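Local coordinates for protein oligoribonuclease (Colwellia psychrerythraea, PDB 6A4D) that probably degrades short RNA oligonucleotides as a 3'-to-5' exonuclease of the DEDD family, here holding a nitrophenyl ester of thymidine monophosphate, at residues L14-M18 / I28-A32; I31-I35 / S92-V96. The protein carries 1 engineered substitution. All coordinates share one frame; numbering follows the deposited sequence.

Interaction 1. Residues L14-M18 / I28-A32; sequences LDLEM and ILEIA. With 9RC (5'-O-[(S)-hydroxy(4-nitrophenoxy)phosphoryl]thymidine), chain D.
Residues 14-18 and 28-32 pair as neighbouring antiparallel strands of a beta hairpin, deep in the RNase H-like sheet, and the 14-18 strand lines the nucleotide site. Asp-15 and Ala-32 form a hydrogen-bonded pair with two backbone bonds. Ala-32 N reaches Asp-15 O at 3.1 Å. Two residues on, past the non-hydrogen-bonded pair of Leu-16 and Ile-31, Glu-17 N donates to Glu-30 O. The register then slips at a classic beta bulge, where Leu-29 and Glu-30 both face Glu-17. Glu-17 O takes two N-H groups from one face of its carbonyl plane, Leu-29 N at 2.8 Å and Glu-30 N at 3.3 Å.

On the face with Leu-16 and Ile-31 the contact is greasy. These side chains lie side by side, and Leu-16 CD2 presses on Ile-31 CG1 at 3.5 Å, tighter than usual. The other face is acidic. Glu-17 and Glu-30 run alongside each other, with their carboxylate planes 68° apart. Glu-30 stretches out to a salt bridge with Arg-77. The Glu-17 chain instead bends at its second torsion (chi2 -44°) and turns its carboxylate to the ligand.

The sugar 3'-hydroxyl OAK donates to Glu-17 OE1 at 2.9 Å. It also accepts from Met-18 N at 3.1 Å, in a nearly straight bond (166°). Asp-15 and Glu-17 match the D-x-E motif of DEDD exonucleases, whose acids bind the catalytic metal ions in relatives. Two bonds on OAK would fit recognition of a 3'-hydroxyl end, consistent with 3'-to-5' cleavage.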
ATOM      1  N   LEU A  14      -9.189  -3.727   8.188  1.00 32.26           N
ATOM      2  CA  LEU A  14     -10.170  -2.673   8.200  1.00 35.06           C
ATOM      3  C   LEU A  14     -10.660  -2.233   6.865  1.00 38.05           C
ATOM      4  O   LEU A  14     -10.079  -2.510   5.807  1.00 36.47           O
ATOM      5  CB  LEU A  14      -9.659  -1.511   9.007  1.00 40.82           C
ATOM      6  CG  LEU A  14      -8.346  -0.870   8.662  1.00 42.26           C
ATOM      7  CD1 LEU A  14      -8.575   0.133   7.574  1.00 45.39           C
ATOM      8  CD2 LEU A  14      -7.799  -0.141   9.886  1.00 45.07           C
ATOM      9  N   ASP A  15     -11.771  -1.530   6.904  1.00 38.53           N
ATOM     10  CA  ASP A  15     -12.277  -0.923   5.702  1.00 36.92           C
ATOM     11  C   ASP A  15     -12.898   0.392   6.089  1.00 36.34           C
ATOM     12  O   ASP A  15     -13.425   0.516   7.180  1.00 36.55           O
ATOM     13  CB  ASP A  15     -13.272  -1.847   5.011  1.00 44.25           C
ATOM     14  CG  ASP A  15     -13.873  -1.233   3.729  1.00 49.17           C
ATOM     15  OD1 ASP A  15     -13.078  -0.865   2.827  1.00 46.08           O
ATOM     16  OD2 ASP A  15     -15.132  -1.120   3.656  1.00 56.89           O
ATOM     17  N   LEU A  16     -12.801   1.361   5.171  1.00 37.02           N
ATOM     18  CA  LEU A  16     -13.295   2.717   5.359  1.00 38.08           C
ATOM     19  C   LEU A  16     -14.177   3.100   4.188  1.00 37.64           C
ATOM     20  O   LEU A  16     -13.969   2.656   3.065  1.00 36.03           O
ATOM     21  CB  LEU A  16     -12.136   3.716   5.359  1.00 37.95           C
ATOM     22  CG  LEU A  16     -11.144   3.788   6.516  1.00 40.99           C
ATOM     23  CD1 LEU A  16     -10.325   5.074   6.479  1.00 43.30           C
ATOM     24  CD2 LEU A  16     -11.793   3.685   7.865  1.00 42.32           C
ATOM     25  N   GLU A  17     -15.155   3.962   4.443  1.00 40.46           N
ATOM     26  CA  GLU A  17     -15.832   4.679   3.369  1.00 37.62           C
ATOM     27  C   GLU A  17     -15.449   6.134   3.552  1.00 36.73           C
ATOM     28  O   GLU A  17     -15.235   6.589   4.692  1.00 35.90           O
ATOM     29  CB  GLU A  17     -17.339   4.457   3.412  1.00 43.14           C
ATOM     30  CG  GLU A  17     -17.821   3.001   3.317  1.00 47.19           C
ATOM     31  CD  GLU A  17     -17.101   2.200   2.243  1.00 54.61           C
ATOM     32  OE1 GLU A  17     -17.006   2.695   1.100  1.00 53.13           O
ATOM     33  OE2 GLU A  17     -16.572   1.099   2.549  1.00 63.48           O
ATOM     34  N   MET A  18     -15.314   6.835   2.431  1.00 35.84           N
ATOM     35  CA  MET A  18     -14.948   8.235   2.414  1.00 41.12           C
ATOM     36  C   MET A  18     -15.898   9.009   1.456  1.00 44.69           C
ATOM     37  O   MET A  18     -16.786   8.428   0.847  1.00 43.30           O
ATOM     38  CB  MET A  18     -13.528   8.339   1.927  1.00 40.75           C
ATOM     39  CG  MET A  18     -12.538   7.492   2.679  1.00 43.48           C
ATOM     40  SD  MET A  18     -12.372   5.773   2.120  1.00 41.16           S
ATOM     41  CE  MET A  18     -10.603   5.595   2.194  1.00 42.90           C
ATOM     42  N   ILE A  28     -13.620  11.027   6.153  1.00 35.27           N
ATOM     43  CA  ILE A  28     -14.029   9.656   6.406  1.00 34.65           C
ATOM     44  C   ILE A  28     -15.491   9.592   6.824  1.00 37.63           C
ATOM     45  O   ILE A  28     -15.915  10.333   7.744  1.00 38.63           O
ATOM     46  CB  ILE A  28     -13.184   9.034   7.530  1.00 32.61           C
ATOM     47  CG1 ILE A  28     -11.728   9.037   7.135  1.00 29.61           C
ATOM     48  CG2 ILE A  28     -13.690   7.636   7.856  1.00 33.23           C
ATOM     49  CD1 ILE A  28     -10.856   8.679   8.306  1.00 33.49           C
ATOM     50  N   LEU A  29     -16.239   8.680   6.193  1.00 35.96           N
ATOM     51  CA  LEU A  29     -17.657   8.451   6.561  1.00 39.59           C
ATOM     52  C   LEU A  29     -17.931   7.256   7.462  1.00 39.02           C
ATOM     53  O   LEU A  29     -18.885   7.276   8.242  1.00 35.49           O
ATOM     54  CB  LEU A  29     -18.509   8.360   5.296  1.00 40.74           C
ATOM     55  CG  LEU A  29     -18.504   9.660   4.496  1.00 43.94           C
ATOM     56  CD1 LEU A  29     -19.345   9.479   3.258  1.00 45.31           C
ATOM     57  CD2 LEU A  29     -19.016  10.819   5.352  1.00 43.19           C
ATOM     58  N   GLU A  30     -17.090   6.230   7.379  1.00 39.31           N
ATOM     59  CA  GLU A  30     -17.331   4.987   8.113  1.00 40.60           C
ATOM     60  C   GLU A  30     -16.029   4.275   8.359  1.00 40.82           C
ATOM     61  O   GLU A  30     -15.126   4.354   7.527  1.00 41.00           O
ATOM     62  CB  GLU A  30     -18.227   4.053   7.294  1.00 41.00           C
ATOM     63  CG  GLU A  30     -18.966   2.997   8.101  1.00 43.75           C
ATOM     64  CD  GLU A  30     -19.644   1.939   7.222  1.00 50.60           C
ATOM     65  OE1 GLU A  30     -19.332   1.801   6.021  1.00 50.16           O
ATOM     66  OE2 GLU A  30     -20.494   1.207   7.750  1.00 60.29           O
ATOM     67  N   ILE A  31     -15.962   3.571   9.482  1.00 39.08           N
ATOM     68  CA  ILE A  31     -14.866   2.684   9.784  1.00 44.84           C
ATOM     69  C   ILE A  31     -15.389   1.354  10.396  1.00 43.18           C
ATOM     70  O   ILE A  31     -16.302   1.330  11.214  1.00 43.38           O
ATOM     71  CB  ILE A  31     -13.809   3.407  10.682  1.00 47.40           C
ATOM     72  CG1 ILE A  31     -12.632   2.479  10.997  1.00 48.34           C
ATOM     73  CG2 ILE A  31     -14.391   3.943  11.996  1.00 46.90           C
ATOM     74  CD1 ILE A  31     -11.427   3.236  11.505  1.00 44.37           C
ATOM     75  N   ALA A  32     -14.840   0.250   9.929  1.00 42.25           N
ATOM     76  CA  ALA A  32     -15.090  -1.095  10.516  1.00 41.58           C
ATOM     77  C   ALA A  32     -13.744  -1.813  10.678  1.00 40.15           C
ATOM     78  O   ALA A  32     -12.837  -1.598   9.859  1.00 38.59           O
ATOM     79  CB  ALA A  32     -16.031  -1.898   9.627  1.00 37.04           C
TER
HETATM   80  OAJ 9RC D 202     -15.359   8.143  -4.769  1.00 58.94           O
HETATM   81  CAE 9RC D 202     -15.199   6.975  -5.121  1.00 71.68           C
HETATM   82  NAI 9RC D 202     -15.500   6.621  -6.441  1.00 77.77           N
HETATM   83  CAL 9RC D 202     -15.340   5.325  -6.892  1.00 76.95           C
HETATM   84  OAS 9RC D 202     -15.652   5.064  -8.047  1.00 98.47           O
HETATM   85  CAT 9RC D 202     -14.856   4.346  -6.036  1.00 73.85           C
HETATM   86  CAU 9RC D 202     -14.694   3.024  -6.488  1.00 70.48           C
HETATM   87  CAF 9RC D 202     -14.542   4.722  -4.740  1.00 65.29           C
HETATM   88  NAB 9RC D 202     -14.711   6.048  -4.275  1.00 66.38           N
HETATM   89  CAA 9RC D 202     -14.370   6.449  -2.861  1.00 57.33           C
HETATM   90  OAC 9RC D 202     -13.533   5.456  -2.260  1.00 56.91           O
HETATM   91  CAD 9RC D 202     -15.584   6.547  -1.962  1.00 53.09           C
HETATM   92  CAH 9RC D 202     -15.594   5.205  -1.294  1.00 50.63           C
HETATM   93  OAK 9RC D 202     -16.194   5.227  -0.013  1.00 46.11           O
HETATM   94  CAG 9RC D 202     -14.164   4.954  -1.085  1.00 56.52           C
HETATM   95  CAR 9RC D 202     -13.905   3.423  -0.831  1.00 66.67           C
HETATM   96  OAQ 9RC D 202     -14.197   2.556  -1.982  1.00 74.46           O
HETATM   97  PAP 9RC D 202     -15.207   1.240  -1.865  1.00 83.43           P
HETATM   98  OAO 9RC D 202     -14.629   0.155  -1.008  1.00 94.50           O
HETATM   99  OAN 9RC D 202     -16.529   1.882  -1.246  1.00 79.32           O
HETATM  100  OAM 9RC D 202     -15.698   0.731  -3.306  1.00 92.12           O
HETATM  101  CAV 9RC D 202     -15.333  -0.390  -3.999  1.00108.86           C
HETATM  102  CAW 9RC D 202     -15.512  -0.295  -5.383  1.00114.20           C
HETATM  103  CAY 9RC D 202     -15.196  -1.360  -6.213  1.00119.08           C
HETATM  104  CBA 9RC D 202     -14.687  -2.536  -5.656  1.00120.80           C
HETATM  105  NBB 9RC D 202     -14.401  -3.537  -6.485  1.00115.89           N
HETATM  106  OBD 9RC D 202     -12.991  -3.766  -6.900  1.00 81.96           O
HETATM  107  OBC 9RC D 202     -15.552  -4.351  -7.009  1.00129.62           O
HETATM  108  CAZ 9RC D 202     -14.506  -2.657  -4.263  1.00118.00           C
HETATM  109  CAX 9RC D 202     -14.830  -1.585  -3.429  1.00111.01           C

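Interaction 2. Residues I31-I35 / S92-V96; sequences IAIII and SLAFV
Ile-33 and Phe-95 are the centre of a helix-on-sheet contact in the RNase H-like fold. Helix 85-99 lies over one face of the sheet. The axes of 31-35 and 92-96 are 10.2 Å apart at closest and run 5° from parallel. Ile-33, Phe-95 and Ser-92 lose the most surface to the contact.

Ile-33 splits its two branches between residues about one turn apart. Chi1 of -54° sets CG1 beside the backbone N and leaves CG2 anti to that N. The CG2 methyl meets the edge of the Phe-95 ring, 3.9 Å from CE2, and also touches Val-96 CG1. The longer branch sends CD1 to Ser-92, 3.6 Å from CB. The Ser-92 hydroxyl is buried here, but it is satisfied by a hydrogen bond to Ala-88 O of its own helix. An alanine at Ile-33 would remove both branches and is likely to open a gap beneath the helix, taking the CG2 methyl from the Phe-95 edge and the closest strand contact from Ser-92.

Phe-126 of helix 124-127 closes in on Ile-33, Ser-92 and Val-96. Farther along the strand Ile-35 and Phe-95 pass each other pointing opposite ways, with Ile-35 CG1 3.6 Å from Phe-95 CE2.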
ATOM      1  N   ILE A  31     -15.962   3.571   9.482  1.00 39.08           N
ATOM      2  CA  ILE A  31     -14.866   2.684   9.784  1.00 44.84           C
ATOM      3  C   ILE A  31     -15.389   1.354  10.396  1.00 43.18           C
ATOM      4  O   ILE A  31     -16.302   1.330  11.214  1.00 43.38           O
ATOM      5  CB  ILE A  31     -13.809   3.407  10.682  1.00 47.40           C
ATOM      6  CG1 ILE A  31     -12.632   2.479  10.997  1.00 48.34           C
ATOM      7  CG2 ILE A  31     -14.391   3.943  11.996  1.00 46.90           C
ATOM      8  CD1 ILE A  31     -11.427   3.236  11.505  1.00 44.37           C
ATOM      9  N   ALA A  32     -14.840   0.250   9.929  1.00 42.25           N
ATOM     10  CA  ALA A  32     -15.090  -1.095  10.516  1.00 41.58           C
ATOM     11  C   ALA A  32     -13.744  -1.813  10.678  1.00 40.15           C
ATOM     12  O   ALA A  32     -12.837  -1.598   9.859  1.00 38.59           O
ATOM     13  CB  ALA A  32     -16.031  -1.898   9.627  1.00 37.04           C
ATOM     14  N   ILE A  33     -13.598  -2.596  11.745  1.00 35.19           N
ATOM     15  CA  ILE A  33     -12.342  -3.312  12.031  1.00 37.80           C
ATOM     16  C   ILE A  33     -12.668  -4.778  12.373  1.00 37.61           C
ATOM     17  O   ILE A  33     -13.587  -5.053  13.141  1.00 33.99           O
ATOM     18  CB  ILE A  33     -11.541  -2.703  13.219  1.00 38.12           C
ATOM     19  CG1 ILE A  33     -11.267  -1.205  13.050  1.00 36.35           C
ATOM     20  CG2 ILE A  33     -10.220  -3.467  13.487  1.00 40.04           C
ATOM     21  CD1 ILE A  33     -11.013  -0.527  14.387  1.00 36.01           C
ATOM     22  N   ILE A  34     -11.902  -5.715  11.822  1.00 42.27           N
ATOM     23  CA  ILE A  34     -11.962  -7.123  12.242  1.00 39.96           C
ATOM     24  C   ILE A  34     -10.554  -7.572  12.585  1.00 41.76           C
ATOM     25  O   ILE A  34      -9.591  -7.235  11.917  1.00 41.20           O
ATOM     26  CB  ILE A  34     -12.607  -7.980  11.147  1.00 42.55           C
ATOM     27  CG1 ILE A  34     -14.083  -7.626  11.093  1.00 40.41           C
ATOM     28  CG2 ILE A  34     -12.375  -9.473  11.395  1.00 46.78           C
ATOM     29  CD1 ILE A  34     -14.943  -8.456  10.179  1.00 45.40           C
ATOM     30  N   ILE A  35     -10.443  -8.319  13.661  1.00 43.70           N
ATOM     31  CA  ILE A  35      -9.213  -8.956  14.061  1.00 39.12           C
ATOM     32  C   ILE A  35      -9.299 -10.435  13.706  1.00 36.67           C
ATOM     33  O   ILE A  35     -10.301 -11.063  14.014  1.00 33.54           O
ATOM     34  CB  ILE A  35      -9.052  -8.854  15.576  1.00 41.27           C
ATOM     35  CG1 ILE A  35      -9.164  -7.379  16.021  1.00 41.67           C
ATOM     36  CG2 ILE A  35      -7.733  -9.470  16.014  1.00 41.74           C
ATOM     37  CD1 ILE A  35      -7.901  -6.573  15.787  1.00 37.46           C
ATOM     38  N   SER A  92     -11.658   2.841  18.470  1.00 51.61           N
ATOM     39  CA  SER A  92     -10.891   1.931  17.562  1.00 38.72           C
ATOM     40  C   SER A  92      -9.509   1.573  18.093  1.00 36.40           C
ATOM     41  O   SER A  92      -9.123   0.393  18.065  1.00 39.02           O
ATOM     42  CB  SER A  92     -10.805   2.530  16.186  1.00 38.14           C
ATOM     43  OG  SER A  92     -12.114   2.583  15.637  1.00 39.62           O
ATOM     44  N   LEU A  93      -8.795   2.563  18.619  1.00 36.27           N
ATOM     45  CA  LEU A  93      -7.485   2.341  19.196  1.00 42.69           C
ATOM     46  C   LEU A  93      -7.551   1.407  20.391  1.00 46.25           C
ATOM     47  O   LEU A  93      -6.798   0.445  20.467  1.00 44.71           O
ATOM     48  CB  LEU A  93      -6.830   3.639  19.612  1.00 42.49           C
ATOM     49  CG  LEU A  93      -5.404   3.493  20.133  1.00 43.70           C
ATOM     50  CD1 LEU A  93      -4.509   2.640  19.218  1.00 43.21           C
ATOM     51  CD2 LEU A  93      -4.779   4.866  20.391  1.00 42.98           C
ATOM     52  N   ALA A  94      -8.489   1.671  21.296  1.00 50.47           N
ATOM     53  CA  ALA A  94      -8.696   0.813  22.483  1.00 45.14           C
ATOM     54  C   ALA A  94      -9.017  -0.614  22.084  1.00 44.84           C
ATOM     55  O   ALA A  94      -8.505  -1.538  22.681  1.00 49.61           O
ATOM     56  CB  ALA A  94      -9.817   1.360  23.342  1.00 42.02           C
ATOM     57  N   PHE A  95      -9.863  -0.787  21.081  1.00 41.51           N
ATOM     58  CA  PHE A  95     -10.172  -2.109  20.553  1.00 41.39           C
ATOM     59  C   PHE A  95      -8.969  -2.886  20.021  1.00 48.26           C
ATOM     60  O   PHE A  95      -8.780  -4.042  20.387  1.00 42.78           O
ATOM     61  CB  PHE A  95     -11.201  -2.007  19.462  1.00 42.95           C
ATOM     62  CG  PHE A  95     -11.531  -3.304  18.819  1.00 44.89           C
ATOM     63  CD1 PHE A  95     -12.270  -4.263  19.507  1.00 47.02           C
ATOM     64  CD2 PHE A  95     -11.128  -3.579  17.503  1.00 48.45           C
ATOM     65  CE1 PHE A  95     -12.613  -5.464  18.908  1.00 46.11           C
ATOM     66  CE2 PHE A  95     -11.454  -4.794  16.889  1.00 48.23           C
ATOM     67  CZ  PHE A  95     -12.211  -5.728  17.584  1.00 50.90           C
ATOM     68  N   VAL A  96      -8.139  -2.254  19.183  1.00 40.89           N
ATOM     69  CA  VAL A  96      -7.036  -2.991  18.623  1.00 40.62           C
ATOM     70  C   VAL A  96      -5.975  -3.225  19.684  1.00 42.33           C
ATOM     71  O   VAL A  96      -5.226  -4.188  19.573  1.00 42.22           O
ATOM     72  CB  VAL A  96      -6.412  -2.339  17.363  1.00 39.77           C
ATOM     73  CG1 VAL A  96      -7.408  -2.434  16.222  1.00 39.81           C
ATOM     74  CG2 VAL A  96      -5.956  -0.891  17.619  1.00 40.60           C
TER

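Both interactions are buried and both use strand 28-36, sharing Ile-31 and Ala-32; their centres lie about 11 Å apart. Interaction 1 joins that strand to its neighbour within the sheet, through backbone hydrogen bonds, with side chains on both faces. Interaction 2 joins the same strand to a helix lying over it, without any hydrogen bond between the segments. Alternation along the strand links them. Ile-31, beside Leu-16 in interaction 1, belongs to the apolar face that Ile-33 and Ile-35 continue in interaction 2. Ala-32 points to the face of Asp-15 and Glu-17. Acids and ligand thus belong to 14-18 / 28-32, while 31-35 / 92-96 is almost wholly hydrophobic.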